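Local coordinates for protein ATP-dependent DNA helicase (Mycobacterium smegmatis, PDB 5V9X) that probably unwinds RNA:DNA hybrids as an ATP-driven helicase that tracks 3'-to-5' along single-stranded DNA, at residues L428-R433 with I437-T442; Q539-T544 with R786-P791; F690-E693 with W697-I700. All coordinates share one frame; numbering follows the deposited sequence.

Contact 1: residues L428-R433 with I437-T442. With nucleotides of chain B.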
loop_
_atom_site.group_PDB
_atom_site.type_symbol
_atom_site.label_atom_id
_atom_site.label_comp_id
_atom_site.label_asym_id
_atom_site.label_seq_id
_atom_site.Cartn_x
_atom_site.Cartn_y
_atom_site.Cartn_z
ATOM N N LEU A 428 8.710 -13.532 12.058
ATOM C CA LEU A 428 8.929 -13.405 10.622
ATOM C C LEU A 428 9.672 -14.632 10.113
ATOM O O LEU A 428 10.683 -15.036 10.695
ATOM C CB LEU A 428 9.721 -12.136 10.292
ATOM C CG LEU A 428 8.952 -10.843 10.003
ATOM C CD1 LEU A 428 8.298 -10.283 11.258
ATOM C CD2 LEU A 428 9.872 -9.811 9.369
ATOM N N PHE A 429 9.170 -15.221 9.028
ATOM C CA PHE A 429 9.811 -16.368 8.394
ATOM C C PHE A 429 10.387 -15.953 7.049
ATOM O O PHE A 429 9.621 -15.703 6.106
ATOM C CB PHE A 429 8.817 -17.515 8.206
ATOM C CG PHE A 429 8.505 -18.272 9.465
ATOM C CD1 PHE A 429 7.478 -17.863 10.297
ATOM C CD2 PHE A 429 9.228 -19.403 9.807
ATOM C CE1 PHE A 429 7.183 -18.564 11.452
ATOM C CE2 PHE A 429 8.937 -20.107 10.962
ATOM C CZ PHE A 429 7.913 -19.686 11.786
ATOM N N PRO A 430 11.707 -15.855 6.907
ATOM C CA PRO A 430 12.284 -15.633 5.578
ATOM C C PRO A 430 12.006 -16.809 4.654
ATOM O O PRO A 430 11.977 -17.967 5.078
ATOM C CB PRO A 430 13.784 -15.489 5.861
ATOM C CG PRO A 430 13.866 -15.091 7.295
ATOM C CD PRO A 430 12.721 -15.780 7.972
ATOM N N LYS A 431 11.794 -16.496 3.376
ATOM C CA LYS A 431 11.586 -17.522 2.362
ATOM C C LYS A 431 12.890 -18.056 1.790
ATOM O O LYS A 431 12.964 -19.240 1.437
ATOM C CB LYS A 431 10.724 -16.973 1.218
ATOM C CG LYS A 431 9.261 -16.768 1.582
ATOM C CD LYS A 431 8.491 -16.066 0.467
ATOM C CE LYS A 431 8.452 -16.889 -0.807
ATOM N NZ LYS A 431 7.631 -16.238 -1.869
ATOM N N HIS A 432 13.919 -17.217 1.691
ATOM C CA HIS A 432 15.198 -17.623 1.122
ATOM C C HIS A 432 16.304 -16.786 1.755
ATOM O O HIS A 432 16.063 -16.001 2.678
ATOM C CB HIS A 432 15.174 -17.499 -0.406
ATOM C CG HIS A 432 14.762 -16.147 -0.895
ATOM N ND1 HIS A 432 13.445 -15.746 -0.955
ATOM C CD2 HIS A 432 15.495 -15.104 -1.351
ATOM C CE1 HIS A 432 13.383 -14.513 -1.425
ATOM N NE2 HIS A 432 14.613 -14.101 -1.675
ATOM N N ARG A 433 17.525 -16.948 1.240
ATOM C CA ARG A 433 18.704 -16.389 1.896
ATOM C C ARG A 433 18.639 -14.866 1.974
ATOM O O ARG A 433 18.705 -14.288 3.064
ATOM C CB ARG A 433 19.967 -16.850 1.168
ATOM C CG ARG A 433 20.201 -18.352 1.252
ATOM C CD ARG A 433 21.533 -18.671 1.909
ATOM N NE ARG A 433 22.601 -18.865 0.932
ATOM C CZ ARG A 433 23.884 -19.008 1.248
ATOM N NH1 ARG A 433 24.264 -18.972 2.519
ATOM N NH2 ARG A 433 24.790 -19.186 0.295
ATOM N N ILE A 437 17.905 -11.256 5.196
ATOM C CA ILE A 437 18.364 -9.886 5.411
ATOM C C ILE A 437 17.185 -8.923 5.369
ATOM O O ILE A 437 17.121 -7.961 6.145
ATOM C CB ILE A 437 19.436 -9.514 4.371
ATOM C CG1 ILE A 437 20.664 -10.413 4.527
ATOM C CG2 ILE A 437 19.819 -8.048 4.496
ATOM C CD1 ILE A 437 21.626 -10.328 3.366
ATOM N N GLY A 438 16.230 -9.169 4.469
ATOM C CA GLY A 438 15.062 -8.306 4.389
ATOM C C GLY A 438 14.229 -8.326 5.656
ATOM O O GLY A 438 13.788 -7.280 6.137
ATOM N N CYS A 439 14.004 -9.517 6.216
ATOM C CA CYS A 439 13.249 -9.620 7.461
ATOM C C CYS A 439 14.016 -9.007 8.627
ATOM O O CYS A 439 13.416 -8.387 9.513
ATOM C CB CYS A 439 12.913 -11.081 7.757
ATOM S SG CYS A 439 11.901 -11.892 6.500
ATOM N N ALA A 440 15.340 -9.173 8.646
ATOM C CA ALA A 440 16.139 -8.643 9.747
ATOM C C ALA A 440 16.101 -7.119 9.776
ATOM O O ALA A 440 15.819 -6.516 10.819
ATOM C CB ALA A 440 17.579 -9.147 9.641
ATOM N N VAL A 441 16.386 -6.479 8.638
ATOM C CA VAL A 441 16.307 -5.021 8.568
ATOM C C VAL A 441 14.909 -4.547 8.942
ATOM O O VAL A 441 14.745 -3.536 9.634
ATOM C CB VAL A 441 16.719 -4.525 7.169
ATOM C CG1 VAL A 441 16.512 -3.023 7.052
ATOM C CG2 VAL A 441 18.167 -4.884 6.882
ATOM N N THR A 442 13.883 -5.278 8.506
ATOM C CA THR A 442 12.512 -4.899 8.835
ATOM C C THR A 442 12.283 -4.933 10.341
ATOM O O THR A 442 11.746 -3.980 10.918
ATOM C CB THR A 442 11.528 -5.818 8.115
ATOM O OG1 THR A 442 11.709 -5.692 6.699
ATOM C CG2 THR A 442 10.100 -5.444 8.471
ATOM P P DC B 3 12.113 -23.045 -2.469
ATOM O OP1 DC B 3 12.022 -23.459 -1.052
ATOM O OP2 DC B 3 11.339 -23.772 -3.499
ATOM O "O5'" DC B 3 11.739 -21.489 -2.544
ATOM C "C5'" DC B 3 10.644 -20.994 -1.770
ATOM C "C4'" DC B 3 10.181 -19.626 -2.251
ATOM O "O4'" DC B 3 11.291 -18.688 -2.232
ATOM C "C3'" DC B 3 9.606 -19.580 -3.670
ATOM O "O3'" DC B 3 8.453 -18.738 -3.696
ATOM C "C2'" DC B 3 10.750 -18.973 -4.479
ATOM C "C1'" DC B 3 11.345 -18.010 -3.466
ATOM N N1 DC B 3 12.763 -17.642 -3.741
ATOM C C2 DC B 3 13.068 -16.366 -4.231
ATOM O O2 DC B 3 12.150 -15.560 -4.431
ATOM N N3 DC B 3 14.364 -16.048 -4.471
ATOM C C4 DC B 3 15.325 -16.943 -4.241
ATOM N N4 DC B 3 16.588 -16.584 -4.494
ATOM C C5 DC B 3 15.033 -18.247 -3.743
ATOM C C6 DC B 3 13.753 -18.549 -3.507
ATOM P P DC B 4 6.979 -19.371 -3.815
ATOM O OP1 DC B 4 6.015 -18.331 -3.390
ATOM O OP2 DC B 4 6.997 -20.680 -3.129
ATOM O "O5'" DC B 4 6.786 -19.617 -5.388
ATOM C "C5'" DC B 4 6.668 -18.509 -6.280
ATOM C "C4'" DC B 4 7.268 -18.841 -7.638
ATOM O "O4'" DC B 4 8.547 -19.470 -7.445
ATOM C "C3'" DC B 4 6.457 -19.822 -8.482
ATOM O "O3'" DC B 4 5.696 -19.114 -9.459
ATOM C "C2'" DC B 4 7.511 -20.733 -9.145
ATOM C "C1'" DC B 4 8.846 -20.239 -8.579
ATOM N N1 DC B 4 9.763 -21.345 -8.167
ATOM C C2 DC B 4 10.704 -21.845 -9.075
ATOM O O2 DC B 4 10.761 -21.363 -10.213
ATOM N N3 DC B 4 11.528 -22.849 -8.680
ATOM C C4 DC B 4 11.435 -23.342 -7.444
ATOM N N4 DC B 4 12.268 -24.330 -7.101
ATOM C C5 DC B 4 10.484 -22.844 -6.505
ATOM C C6 DC B 4 9.677 -21.855 -6.904
#

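Contact 2: residues Q539-T544 with R786-P791. With nucleotides of chain B.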
loop_
_atom_site.group_PDB
_atom_site.type_symbol
_atom_site.label_atom_id
_atom_site.label_comp_id
_atom_site.label_asym_id
_atom_site.label_seq_id
_atom_site.Cartn_x
_atom_site.Cartn_y
_atom_site.Cartn_z
ATOM N N GLN A 539 -22.864 8.946 -15.629
ATOM C CA GLN A 539 -22.957 8.419 -14.271
ATOM C C GLN A 539 -22.659 6.927 -14.240
ATOM O O GLN A 539 -21.861 6.460 -13.420
ATOM C CB GLN A 539 -24.341 8.698 -13.688
ATOM C CG GLN A 539 -24.488 8.258 -12.246
ATOM C CD GLN A 539 -25.932 8.073 -11.838
ATOM O OE1 GLN A 539 -26.796 7.810 -12.675
ATOM N NE2 GLN A 539 -26.205 8.206 -10.545
ATOM N N ARG A 540 -23.297 6.159 -15.129
ATOM C CA ARG A 540 -23.025 4.726 -15.190
ATOM C C ARG A 540 -21.563 4.454 -15.512
ATOM O O ARG A 540 -21.018 3.418 -15.112
ATOM C CB ARG A 540 -23.931 4.055 -16.224
ATOM C CG ARG A 540 -23.977 2.542 -16.096
ATOM C CD ARG A 540 -24.850 1.902 -17.159
ATOM N NE ARG A 540 -25.074 0.485 -16.882
ATOM C CZ ARG A 540 -25.596 -0.375 -17.752
ATOM N NH1 ARG A 540 -25.947 0.032 -18.965
ATOM N NH2 ARG A 540 -25.764 -1.645 -17.409
ATOM N N LEU A 541 -20.911 5.374 -16.224
ATOM C CA LEU A 541 -19.489 5.223 -16.506
ATOM C C LEU A 541 -18.647 5.461 -15.257
ATOM O O LEU A 541 -17.676 4.737 -15.009
ATOM C CB LEU A 541 -19.079 6.183 -17.617
ATOM C CG LEU A 541 -17.575 6.319 -17.835
ATOM C CD1 LEU A 541 -16.987 5.014 -18.339
ATOM C CD2 LEU A 541 -17.301 7.443 -18.803
ATOM N N ALA A 542 -19.002 6.472 -14.462
ATOM C CA ALA A 542 -18.204 6.796 -13.284
ATOM C C ALA A 542 -18.393 5.760 -12.183
ATOM O O ALA A 542 -17.427 5.374 -11.516
ATOM C CB ALA A 542 -18.562 8.192 -12.774
ATOM N N VAL A 543 -19.625 5.298 -11.977
ATOM C CA VAL A 543 -19.881 4.401 -10.856
ATOM C C VAL A 543 -19.362 2.993 -11.135
ATOM O O VAL A 543 -19.043 2.252 -10.199
ATOM C CB VAL A 543 -21.379 4.399 -10.503
ATOM C CG1 VAL A 543 -21.829 5.801 -10.118
ATOM C CG2 VAL A 543 -22.201 3.880 -11.666
ATOM N N THR A 544 -19.255 2.597 -12.401
ATOM C CA THR A 544 -18.666 1.313 -12.754
ATOM C C THR A 544 -17.164 1.404 -13.006
ATOM O O THR A 544 -16.573 0.448 -13.516
ATOM C CB THR A 544 -19.365 0.723 -13.983
ATOM O OG1 THR A 544 -19.270 1.638 -15.082
ATOM C CG2 THR A 544 -20.832 0.443 -13.678
ATOM N N ARG A 786 -8.400 5.004 -15.989
ATOM C CA ARG A 786 -8.847 5.713 -14.792
ATOM C C ARG A 786 -9.496 7.046 -15.145
ATOM O O ARG A 786 -10.451 7.469 -14.481
ATOM C CB ARG A 786 -7.666 5.919 -13.837
ATOM C CG ARG A 786 -8.043 6.505 -12.483
ATOM C CD ARG A 786 -6.883 6.458 -11.493
ATOM N NE ARG A 786 -5.609 6.137 -12.129
ATOM C CZ ARG A 786 -4.830 5.118 -11.776
ATOM N NH1 ARG A 786 -5.188 4.324 -10.779
ATOM N NH2 ARG A 786 -3.686 4.897 -12.411
ATOM N N ALA A 787 -9.007 7.713 -16.194
ATOM C CA ALA A 787 -9.611 8.950 -16.674
ATOM C C ALA A 787 -10.909 8.721 -17.441
ATOM O O ALA A 787 -11.515 9.702 -17.888
ATOM C CB ALA A 787 -8.620 9.713 -17.557
ATOM N N LEU A 788 -11.335 7.465 -17.610
ATOM C CA LEU A 788 -12.586 7.107 -18.277
ATOM C C LEU A 788 -12.591 7.492 -19.755
ATOM O O LEU A 788 -13.628 7.876 -20.299
ATOM C CB LEU A 788 -13.796 7.730 -17.566
ATOM C CG LEU A 788 -13.919 7.470 -16.064
ATOM C CD1 LEU A 788 -15.043 8.305 -15.463
ATOM C CD2 LEU A 788 -14.144 5.993 -15.804
ATOM N N LEU A 789 -11.441 7.381 -20.421
ATOM C CA LEU A 789 -11.316 7.778 -21.817
ATOM C C LEU A 789 -11.278 6.607 -22.788
ATOM O O LEU A 789 -11.541 6.808 -23.980
ATOM C CB LEU A 789 -10.051 8.620 -22.014
ATOM C CG LEU A 789 -9.997 9.927 -21.226
ATOM C CD1 LEU A 789 -8.674 10.615 -21.464
ATOM C CD2 LEU A 789 -11.148 10.836 -21.617
ATOM N N LEU A 790 -10.951 5.405 -22.319
ATOM C CA LEU A 790 -10.889 4.251 -23.204
ATOM C C LEU A 790 -12.294 3.751 -23.527
ATOM O O LEU A 790 -13.147 3.683 -22.639
ATOM C CB LEU A 790 -10.085 3.122 -22.567
ATOM C CG LEU A 790 -8.581 3.317 -22.393
ATOM C CD1 LEU A 790 -7.966 2.068 -21.784
ATOM C CD2 LEU A 790 -7.932 3.647 -23.727
ATOM N N PRO A 791 -12.561 3.393 -24.783
ATOM C CA PRO A 791 -13.850 2.769 -25.109
ATOM C C PRO A 791 -13.938 1.378 -24.496
ATOM O O PRO A 791 -13.011 0.574 -24.614
ATOM C CB PRO A 791 -13.846 2.719 -26.642
ATOM C CG PRO A 791 -12.402 2.743 -27.016
ATOM C CD PRO A 791 -11.709 3.570 -25.971
ATOM P P DG B 11 -20.278 -2.071 -6.239
ATOM O OP1 DG B 11 -20.435 -1.958 -4.772
ATOM O OP2 DG B 11 -20.657 -3.313 -6.946
ATOM O "O5'" DG B 11 -21.070 -0.879 -6.938
ATOM C "C5'" DG B 11 -21.061 -0.759 -8.345
ATOM C "C4'" DG B 11 -21.841 0.465 -8.765
ATOM O "O4'" DG B 11 -22.093 0.413 -10.185
ATOM C "C3'" DG B 11 -23.197 0.618 -8.081
ATOM O "O3'" DG B 11 -23.278 1.891 -7.468
ATOM C "C2'" DG B 11 -24.221 0.454 -9.211
ATOM C "C1'" DG B 11 -23.413 0.811 -10.450
ATOM N N9 DG B 11 -23.849 0.113 -11.653
ATOM C C8 DG B 11 -24.363 0.671 -12.800
ATOM N N7 DG B 11 -24.654 -0.209 -13.719
ATOM C C5 DG B 11 -24.304 -1.426 -13.146
ATOM C C6 DG B 11 -24.391 -2.738 -13.665
ATOM O O6 DG B 11 -24.810 -3.099 -14.773
ATOM N N1 DG B 11 -23.930 -3.685 -12.753
ATOM C C2 DG B 11 -23.445 -3.397 -11.498
ATOM N N2 DG B 11 -23.044 -4.442 -10.758
ATOM N N3 DG B 11 -23.358 -2.172 -11.000
ATOM C C4 DG B 11 -23.803 -1.241 -11.876
ATOM P P DG B 12 -24.443 2.212 -6.412
ATOM O OP1 DG B 12 -23.893 3.117 -5.379
ATOM O OP2 DG B 12 -25.074 0.932 -6.020
ATOM O "O5'" DG B 12 -25.488 3.043 -7.273
ATOM C "C5'" DG B 12 -25.026 4.087 -8.099
ATOM C "C4'" DG B 12 -26.010 4.353 -9.211
ATOM O "O4'" DG B 12 -26.118 3.176 -10.043
ATOM C "C3'" DG B 12 -27.422 4.690 -8.736
ATOM O "O3'" DG B 12 -27.827 5.917 -9.303
ATOM C "C2'" DG B 12 -28.284 3.518 -9.222
ATOM C "C1'" DG B 12 -27.463 2.936 -10.362
ATOM N N9 DG B 12 -27.631 1.496 -10.516
ATOM C C8 DG B 12 -27.719 0.563 -9.511
ATOM N N7 DG B 12 -27.858 -0.659 -9.946
ATOM C C5 DG B 12 -27.857 -0.529 -11.329
ATOM C C6 DG B 12 -27.975 -1.516 -12.338
ATOM O O6 DG B 12 -28.108 -2.740 -12.201
ATOM N N1 DG B 12 -27.928 -0.957 -13.613
ATOM C C2 DG B 12 -27.784 0.385 -13.880
ATOM N N2 DG B 12 -27.760 0.734 -15.176
ATOM N N3 DG B 12 -27.672 1.320 -12.944
ATOM C C4 DG B 12 -27.717 0.792 -11.697
ATOM P P DA B 13 -29.125 6.683 -8.750
ATOM O OP1 DA B 13 -28.721 8.071 -8.438
ATOM O OP2 DA B 13 -29.765 5.854 -7.707
ATOM O "O5'" DA B 13 -30.095 6.703 -10.015
ATOM C "C5'" DA B 13 -29.542 6.749 -11.322
ATOM C "C4'" DA B 13 -30.543 6.255 -12.348
ATOM O "O4'" DA B 13 -30.550 4.804 -12.364
ATOM C "C3'" DA B 13 -31.985 6.681 -12.095
ATOM O "O3'" DA B 13 -32.631 6.936 -13.330
ATOM C "C2'" DA B 13 -32.578 5.464 -11.392
ATOM C "C1'" DA B 13 -31.852 4.328 -12.091
ATOM N N9 DA B 13 -31.737 3.128 -11.274
ATOM C C8 DA B 13 -31.875 3.039 -9.917
ATOM N N7 DA B 13 -31.714 1.825 -9.448
ATOM C C5 DA B 13 -31.453 1.066 -10.576
ATOM C C6 DA B 13 -31.189 -0.306 -10.757
ATOM N N6 DA B 13 -31.149 -1.187 -9.752
ATOM N N1 DA B 13 -30.971 -0.739 -12.017
ATOM C C2 DA B 13 -31.012 0.147 -13.020
ATOM N N3 DA B 13 -31.248 1.456 -12.972
ATOM C C4 DA B 13 -31.462 1.855 -11.710
#

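Contact 3: residues F690-E693 with W697-I700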
loop_
_atom_site.group_PDB
_atom_site.type_symbol
_atom_site.label_atom_id
_atom_site.label_comp_id
_atom_site.label_asym_id
_atom_site.label_seq_id
_atom_site.Cartn_x
_atom_site.Cartn_y
_atom_site.Cartn_z
ATOM N N PHE A 690 30.736 -12.606 -14.968
ATOM C CA PHE A 690 31.033 -14.004 -15.245
ATOM C C PHE A 690 30.488 -14.328 -16.628
ATOM O O PHE A 690 29.707 -13.565 -17.201
ATOM C CB PHE A 690 30.443 -14.933 -14.176
ATOM C CG PHE A 690 28.957 -14.779 -13.983
ATOM C CD1 PHE A 690 28.455 -13.900 -13.036
ATOM C CD2 PHE A 690 28.063 -15.522 -14.739
ATOM C CE1 PHE A 690 27.090 -13.758 -12.852
ATOM C CE2 PHE A 690 26.699 -15.383 -14.560
ATOM C CZ PHE A 690 26.212 -14.501 -13.615
ATOM N N ARG A 691 30.915 -15.466 -17.163
ATOM C CA ARG A 691 30.442 -15.925 -18.461
ATOM C C ARG A 691 29.419 -17.036 -18.274
ATOM O O ARG A 691 29.559 -17.884 -17.388
ATOM C CB ARG A 691 31.597 -16.412 -19.338
ATOM C CG ARG A 691 32.393 -17.565 -18.762
ATOM C CD ARG A 691 33.384 -18.098 -19.782
ATOM N NE ARG A 691 34.274 -17.051 -20.273
ATOM C CZ ARG A 691 35.420 -16.712 -19.692
ATOM N NH1 ARG A 691 36.169 -15.748 -20.208
ATOM N NH2 ARG A 691 35.816 -17.338 -18.592
ATOM N N ASP A 692 28.382 -17.013 -19.105
ATOM C CA ASP A 692 27.350 -18.032 -19.052
ATOM C C ASP A 692 27.914 -19.382 -19.487
ATOM O O ASP A 692 28.977 -19.471 -20.108
ATOM C CB ASP A 692 26.175 -17.650 -19.955
ATOM C CG ASP A 692 24.854 -18.202 -19.462
ATOM O OD1 ASP A 692 23.818 -17.541 -19.678
ATOM O OD2 ASP A 692 24.854 -19.286 -18.842
ATOM N N GLU A 693 27.181 -20.446 -19.152
ATOM C CA GLU A 693 27.523 -21.767 -19.670
ATOM C C GLU A 693 27.499 -21.799 -21.191
ATOM O O GLU A 693 28.122 -22.679 -21.795
ATOM C CB GLU A 693 26.571 -22.821 -19.106
ATOM C CG GLU A 693 26.971 -23.344 -17.736
ATOM C CD GLU A 693 25.888 -24.187 -17.093
ATOM O OE1 GLU A 693 24.709 -24.035 -17.477
ATOM O OE2 GLU A 693 26.217 -25.003 -16.205
ATOM N N TRP A 697 28.622 -13.218 -21.668
ATOM C CA TRP A 697 28.969 -12.443 -20.486
ATOM C C TRP A 697 27.721 -12.037 -19.710
ATOM O O TRP A 697 26.631 -11.890 -20.268
ATOM C CB TRP A 697 29.756 -11.192 -20.875
ATOM C CG TRP A 697 31.208 -11.435 -21.131
ATOM C CD1 TRP A 697 31.879 -11.242 -22.303
ATOM C CD2 TRP A 697 32.175 -11.914 -20.189
ATOM N NE1 TRP A 697 33.204 -11.569 -22.148
ATOM C CE2 TRP A 697 33.411 -11.986 -20.860
ATOM C CE3 TRP A 697 32.114 -12.290 -18.845
ATOM C CZ2 TRP A 697 34.576 -12.418 -20.231
ATOM C CZ3 TRP A 697 33.272 -12.717 -18.222
ATOM C CH2 TRP A 697 34.485 -12.778 -18.914
ATOM N N ARG A 698 27.899 -11.849 -18.404
ATOM C CA ARG A 698 26.841 -11.355 -17.531
ATOM C C ARG A 698 27.463 -10.439 -16.492
ATOM O O ARG A 698 28.282 -10.882 -15.681
ATOM C CB ARG A 698 26.084 -12.504 -16.860
ATOM C CG ARG A 698 24.745 -12.797 -17.508
ATOM C CD ARG A 698 23.999 -13.914 -16.801
ATOM N NE ARG A 698 22.664 -14.098 -17.363
ATOM C CZ ARG A 698 22.413 -14.748 -18.495
ATOM N NH1 ARG A 698 23.410 -15.276 -19.193
ATOM N NH2 ARG A 698 21.168 -14.865 -18.933
ATOM N N VAL A 699 27.076 -9.166 -16.520
ATOM C CA VAL A 699 27.612 -8.148 -15.625
ATOM C C VAL A 699 26.490 -7.698 -14.700
ATOM O O VAL A 699 25.475 -7.162 -15.160
ATOM C CB VAL A 699 28.199 -6.963 -16.404
ATOM C CG1 VAL A 699 28.902 -6.008 -15.460
ATOM C CG2 VAL A 699 29.154 -7.458 -17.479
ATOM N N ILE A 700 26.675 -7.909 -13.401
ATOM C CA ILE A 700 25.657 -7.636 -12.395
ATOM C C ILE A 700 26.128 -6.486 -11.519
ATOM O O ILE A 700 27.247 -6.516 -10.993
ATOM C CB ILE A 700 25.362 -8.884 -11.544
ATOM C CG1 ILE A 700 24.771 -9.994 -12.414
ATOM C CG2 ILE A 700 24.421 -8.538 -10.406
ATOM C CD1 ILE A 700 24.568 -11.298 -11.681
#

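Contact 1: residues L428-R433 with I437-T442
C439 sits at the packed end of this contact, with L428 and P430 against it. The CD2 methyl of L428 lies 3.7 Å from C439 CB. The sulfur turns to the proline: C439 SG is 3.8 Å from P430 CG. C439 places SG anti to its carbonyl carbon (chi1 -61°), and from there it reaches both CG and CA of P430. T442 is at the margin of this apolar patch. Its OG1 turns back to G438 O at 2.7 Å, and T442 N reaches the same oxygen from the opposite face of the carbonyl plane. No hydrogen bond joins the two segments. The other side of the loop faces DNA. K431 points its end away from the helix, and NZ donates to OP1 of DC4 of chain B at 3.1 Å. A weak bond from NZ also reaches O3' of DC3 of chain B. The base of DC3 lies over one face of the H432 ring, its N3 3.3 Å above the ring plane. R433 leaves in another direction, to a salt bridge with E671 of helix 661-676. Here an inner strand of the second RecA-like sheet leads through a DNA-contacting loop into helix 433-448, a strand-loop-helix unit.

Contact 2: residues Q539-T544 with R786-P791
L541 and L788 overlap side by side, running antiparallel, and make most of this contact. L541 CD2 is 3.7 Å from L788 CB. The methyls of L788 continue along the helix: CD2 lies 3.9 Å from L541 CD1, and CD1 comes 4.4 Å from A542 CB. L541 holds CG anti to its backbone N (chi1 169°), which carries both methyls toward the loop. L788 has positive phi and closes a Schellman motif after helix 774-786, presenting its side chain to helix 538-543. V469 of helix 461-471 also touches L788, and L788 O accepts a bond from R522 NE. The far side of helix 538-543 meets the DNA strand. R540 is extended from CG to NE and lays its guanidinium edge along one guanine. R540 NE donates to N7 of DG11 of chain B at 3.3 Å, and R540 NH2 to its O6 at 3.2 Å. N2 of DG12 of chain B lies over one guanidinium face. Q539 NE2 donates to OP1 of DA13 of chain B at 3.3 Å. Without hydrogen bonds, the join of winged helix and DEAD/H-associated regions here rests on apolar packing, while R540 uses a guanine Hoogsteen edge and Q539 a phosphate.

Contact 3: residues F690-E693 with W697-I700
This is the turn end of a beta hairpin, formed by strands 684-691 and 697-702 in a mixed sheet of the DEAD/H-associated region. F690 and R698 form an antiparallel hydrogen-bonded pair. F690 N donates to R698 O at 3.1 Å, and R698 N donates to F690 O at 2.8 Å. R691 and W697 follow as a non-hydrogen-bonded pair, with their CA atoms 4.3 Å apart. The two sheet faces carry different side chains. On one, F690 sets CG between its backbone N and carbonyl carbon (chi1 56°), which swings the ring under the neighbouring strand. R698 CB then makes a CH-pi contact over the ring face, 4.0 Å from the centroid of the F690 ring. I700 CD1 meets the ring edge, and I700 also touches A867 and L870 of helix 865-870. The R698 chain runs on in extended form toward D692, where a salt bridge is modelled, though the atoms are too close for its geometry to be trusted. On the other face, R691 runs alongside W697 in the same direction. Their guanidinium and indole planes are 46° apart. The R691 group puts its face to the indole rim, with NH1 3.7 Å from W697 CH2.

Overall arrangement
The three contacts are separate and none touches another. Contacts 1 and 2 lie on opposite sides of the chain's centre, their own centres 42 Å apart. Yet both border the same DNA strand: contact 1 at DC3 and DC4 of chain B, contact 2 at DG11 to DA13. They therefore mark well-separated points along the bound single strand. Contact 3 shares a side of the chain with contact 1, with nearest atoms about 14 Å apart, and its nearest atom is about 10 Å from the nucleic acid. In sequence it is nested in the loop that contact 2 closes, although their centres are 48 Å apart. The AMP-PNP pocket is formed by other residues, between 41 and 420.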